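Local coordinates for protein carbohydrate binding module (Escherichia coli, PDB 2XFE) that binds carbohydrate through calcium, here with one galactose bound directly to the metal, and probably recognises xylan and related plant cell-wall polysaccharides, at residues Ser80-Val85 and Glu98-Asn103. Sequence-based numbering, arbitrary orientation.
With CA (calcium ion), chain D; CA (calcium ion), chain C; GAL (beta-D-galactopyranose), chain B; GAL (beta-D-galactopyranose), chain E.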
loop_
_atom_site.group_PDB
_atom_site.type_symbol
_atom_site.label_atom_id
_atom_site.label_comp_id
_atom_site.label_asym_id
_atom_site.label_seq_id
_atom_site.Cartn_x
_atom_site.Cartn_y
_atom_site.Cartn_z
ATOM N N SER A 80 -7.972 -3.528 8.227
ATOM C CA SER A 80 -8.405 -4.913 8.339
ATOM C C SER A 80 -8.270 -5.719 7.051
ATOM O O SER A 80 -8.108 -6.943 7.116
ATOM C CB SER A 80 -9.816 -5.002 8.958
ATOM O OG SER A 80 -10.728 -4.511 8.011
ATOM N N VAL A 81 -8.239 -5.083 5.906
ATOM C CA VAL A 81 -8.086 -5.823 4.691
ATOM C C VAL A 81 -6.683 -5.666 4.146
ATOM O O VAL A 81 -6.260 -4.573 3.785
ATOM C CB VAL A 81 -9.111 -5.407 3.617
ATOM C CG1 VAL A 81 -8.781 -6.107 2.306
ATOM C CG2 VAL A 81 -10.543 -5.684 4.108
ATOM N N ASN A 82 -5.979 -6.775 4.093
ATOM C CA ASN A 82 -4.653 -6.828 3.527
ATOM C C ASN A 82 -4.595 -8.142 2.763
ATOM O O ASN A 82 -4.575 -9.223 3.370
ATOM C CB ASN A 82 -3.623 -6.794 4.625
ATOM C CG ASN A 82 -2.178 -6.848 4.074
ATOM O OD1 ASN A 82 -1.939 -7.469 3.030
ATOM N ND2 ASN A 82 -1.218 -6.176 4.771
ATOM N N THR A 83 -4.568 -8.068 1.438
ATOM C CA THR A 83 -4.633 -9.262 0.593
ATOM C C THR A 83 -3.257 -9.768 0.160
ATOM O O THR A 83 -3.161 -10.759 -0.544
ATOM C CB THR A 83 -5.535 -9.036 -0.652
ATOM O OG1 THR A 83 -4.902 -8.109 -1.549
ATOM C CG2 THR A 83 -6.894 -8.492 -0.230
ATOM N N GLY A 84 -2.195 -9.104 0.616
ATOM C CA GLY A 84 -0.857 -9.488 0.228
ATOM C C GLY A 84 0.053 -9.968 1.335
ATOM O O GLY A 84 1.047 -10.592 1.068
ATOM N N VAL A 85 -0.311 -9.761 2.590
ATOM C CA VAL A 85 0.522 -10.212 3.676
ATOM C C VAL A 85 0.624 -11.761 3.733
ATOM O O VAL A 85 -0.373 -12.469 3.620
ATOM C CB VAL A 85 -0.027 -9.670 5.012
ATOM C CG1 VAL A 85 -1.458 -10.155 5.269
ATOM C CG2 VAL A 85 0.917 -10.025 6.189
ATOM N N GLU A 98 1.583 -4.164 8.086
ATOM C CA GLU A 98 2.246 -3.254 7.177
ATOM C C GLU A 98 2.719 -3.896 5.880
ATOM O O GLU A 98 3.085 -3.198 4.929
ATOM C CB GLU A 98 3.486 -2.675 7.884
ATOM C CG GLU A 98 3.138 -1.799 9.053
ATOM C CD GLU A 98 4.322 -1.020 9.600
ATOM O OE1 GLU A 98 5.471 -1.512 9.660
ATOM O OE2 GLU A 98 4.155 0.106 10.007
ATOM N N TRP A 99 2.838 -5.240 5.889
ATOM C CA TRP A 99 3.542 -5.991 4.840
ATOM C C TRP A 99 2.644 -6.468 3.715
ATOM O O TRP A 99 1.512 -6.937 3.946
ATOM C CB TRP A 99 4.335 -7.141 5.465
ATOM C CG TRP A 99 5.542 -6.649 6.202
ATOM C CD1 TRP A 99 5.584 -6.304 7.502
ATOM C CD2 TRP A 99 6.847 -6.332 5.663
ATOM N NE1 TRP A 99 6.811 -5.810 7.825
ATOM C CE2 TRP A 99 7.622 -5.856 6.724
ATOM C CE3 TRP A 99 7.446 -6.479 4.420
ATOM C CZ2 TRP A 99 8.937 -5.450 6.547
ATOM C CZ3 TRP A 99 8.739 -6.075 4.261
ATOM C CH2 TRP A 99 9.479 -5.616 5.295
ATOM N N LEU A 100 3.136 -6.323 2.483
ATOM C CA LEU A 100 2.593 -7.009 1.348
ATOM C C LEU A 100 3.735 -7.877 0.804
ATOM O O LEU A 100 4.624 -7.379 0.128
ATOM C CB LEU A 100 2.131 -6.035 0.280
ATOM C CG LEU A 100 0.961 -5.158 0.724
ATOM C CD1 LEU A 100 0.668 -3.980 -0.173
ATOM C CD2 LEU A 100 -0.293 -6.002 0.694
ATOM N N HIS A 101 3.688 -9.160 1.147
ATOM C CA HIS A 101 4.691 -10.187 0.697
ATOM C C HIS A 101 4.322 -10.745 -0.668
ATOM O O HIS A 101 5.187 -10.974 -1.508
ATOM C CB HIS A 101 4.821 -11.354 1.684
ATOM C CG HIS A 101 5.132 -10.942 3.077
ATOM N ND1 HIS A 101 6.406 -10.633 3.503
ATOM C CD2 HIS A 101 4.319 -10.757 4.142
ATOM C CE1 HIS A 101 6.372 -10.276 4.769
ATOM N NE2 HIS A 101 5.114 -10.376 5.187
ATOM N N CYS A 102 3.045 -10.982 -0.900
ATOM C CA CYS A 102 2.525 -11.377 -2.201
ATOM C C CYS A 102 1.808 -10.210 -2.881
ATOM O O CYS A 102 1.492 -9.189 -2.232
ATOM C CB CYS A 102 1.496 -12.487 -1.963
ATOM S SG CYS A 102 2.071 -13.837 -0.826
ATOM N N ASN A 103 1.516 -10.348 -4.179
ATOM C CA ASN A 103 0.692 -9.330 -4.838
ATOM C C ASN A 103 -0.638 -9.194 -4.121
ATOM O O ASN A 103 -1.210 -10.188 -3.686
ATOM C CB ASN A 103 0.424 -9.673 -6.306
ATOM C CG ASN A 103 1.649 -9.461 -7.194
ATOM O OD1 ASN A 103 2.467 -8.551 -6.961
ATOM N ND2 ASN A 103 1.764 -10.325 -8.220
HETATM CA CA CA D . 2.778 1.909 10.739
HETATM CA CA CA C . 7.441 -11.412 -1.999
HETATM C C1 GAL B . 6.669 -15.612 0.321
HETATM C C2 GAL B . 6.884 -14.436 -0.671
HETATM C C3 GAL B . 5.977 -14.332 -1.883
HETATM C C4 GAL B . 5.630 -15.719 -2.463
HETATM C C5 GAL B . 5.326 -16.728 -1.320
HETATM C C6 GAL B . 5.114 -18.140 -1.909
HETATM O O2 GAL B . 7.212 -13.156 -0.145
HETATM O O3 GAL B . 6.602 -13.468 -2.834
HETATM O O4 GAL B . 6.676 -16.267 -3.265
HETATM O O5 GAL B . 6.225 -16.834 -0.223
HETATM O O6 GAL B . 4.341 -18.864 -1.023
HETATM C C1 GAL E . 9.422 -16.821 4.314
HETATM C C2 GAL E . 8.999 -15.420 3.983
HETATM C C3 GAL E . 7.493 -15.341 3.752
HETATM C C4 GAL E . 7.054 -16.244 2.631
HETATM C C5 GAL E . 7.687 -17.612 2.918
HETATM C C6 GAL E . 7.333 -18.656 1.892
HETATM O O1 GAL E . 10.842 -16.774 4.589
HETATM O O2 GAL E . 9.312 -14.657 5.083
HETATM O O3 GAL E . 7.153 -14.043 3.439
HETATM O O4 GAL E . 7.575 -15.659 1.416
HETATM O O5 GAL E . 9.100 -17.553 3.148
HETATM O O6 GAL E . 8.093 -19.809 2.237
HETATM O O HOH W 1 9.542 -12.385 -2.229
HETATM O O HOH W 2 3.894 2.631 12.683
#
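Gly-84 and Leu-100 are the nearest pair of CA atoms across the contact, 4.4 Å apart, where the loop 80-85 passes strand 99-100 and the turn after it. Gly-84 O takes a nearly straight bond from Cys-102 N (2.8 Å, 171° at the hydrogen) and a weak one from His-101 N. Asn-82 supplies the side-chain link. With CG anti to the backbone N (chi1 -180°), its amide reaches the strand, and ND2 donates to Trp-99 O at 3.0 Å, that oxygen lying near the amide plane. OD1 turns back to accept from Gly-84 N at 2.9 Å, closing an Asx turn, and from Val-85 N at 2.8 Å, extending it to an Asx motif; the three bonds together fix the amide's rotation. With an alanine here, Trp-99 O would probably lose this donor and the two loop N-H groups their shared acceptor. Leu-100 CD2 packs 3.6 Å from Gly-84 CA, while Val-85 C lies 3.9 Å from His-101 CD2, in the ring plane at its edge. The Gly-84 O bonds hold the turn carrying His-101 O, which binds calcium at 2.4 Å with carboxylate oxygens of Asp-56 and Asp-61, Arg-60 O, galactose O2 and O3 and water, as in a calcium-dependent carbohydrate-binding module of beta-sandwich fold.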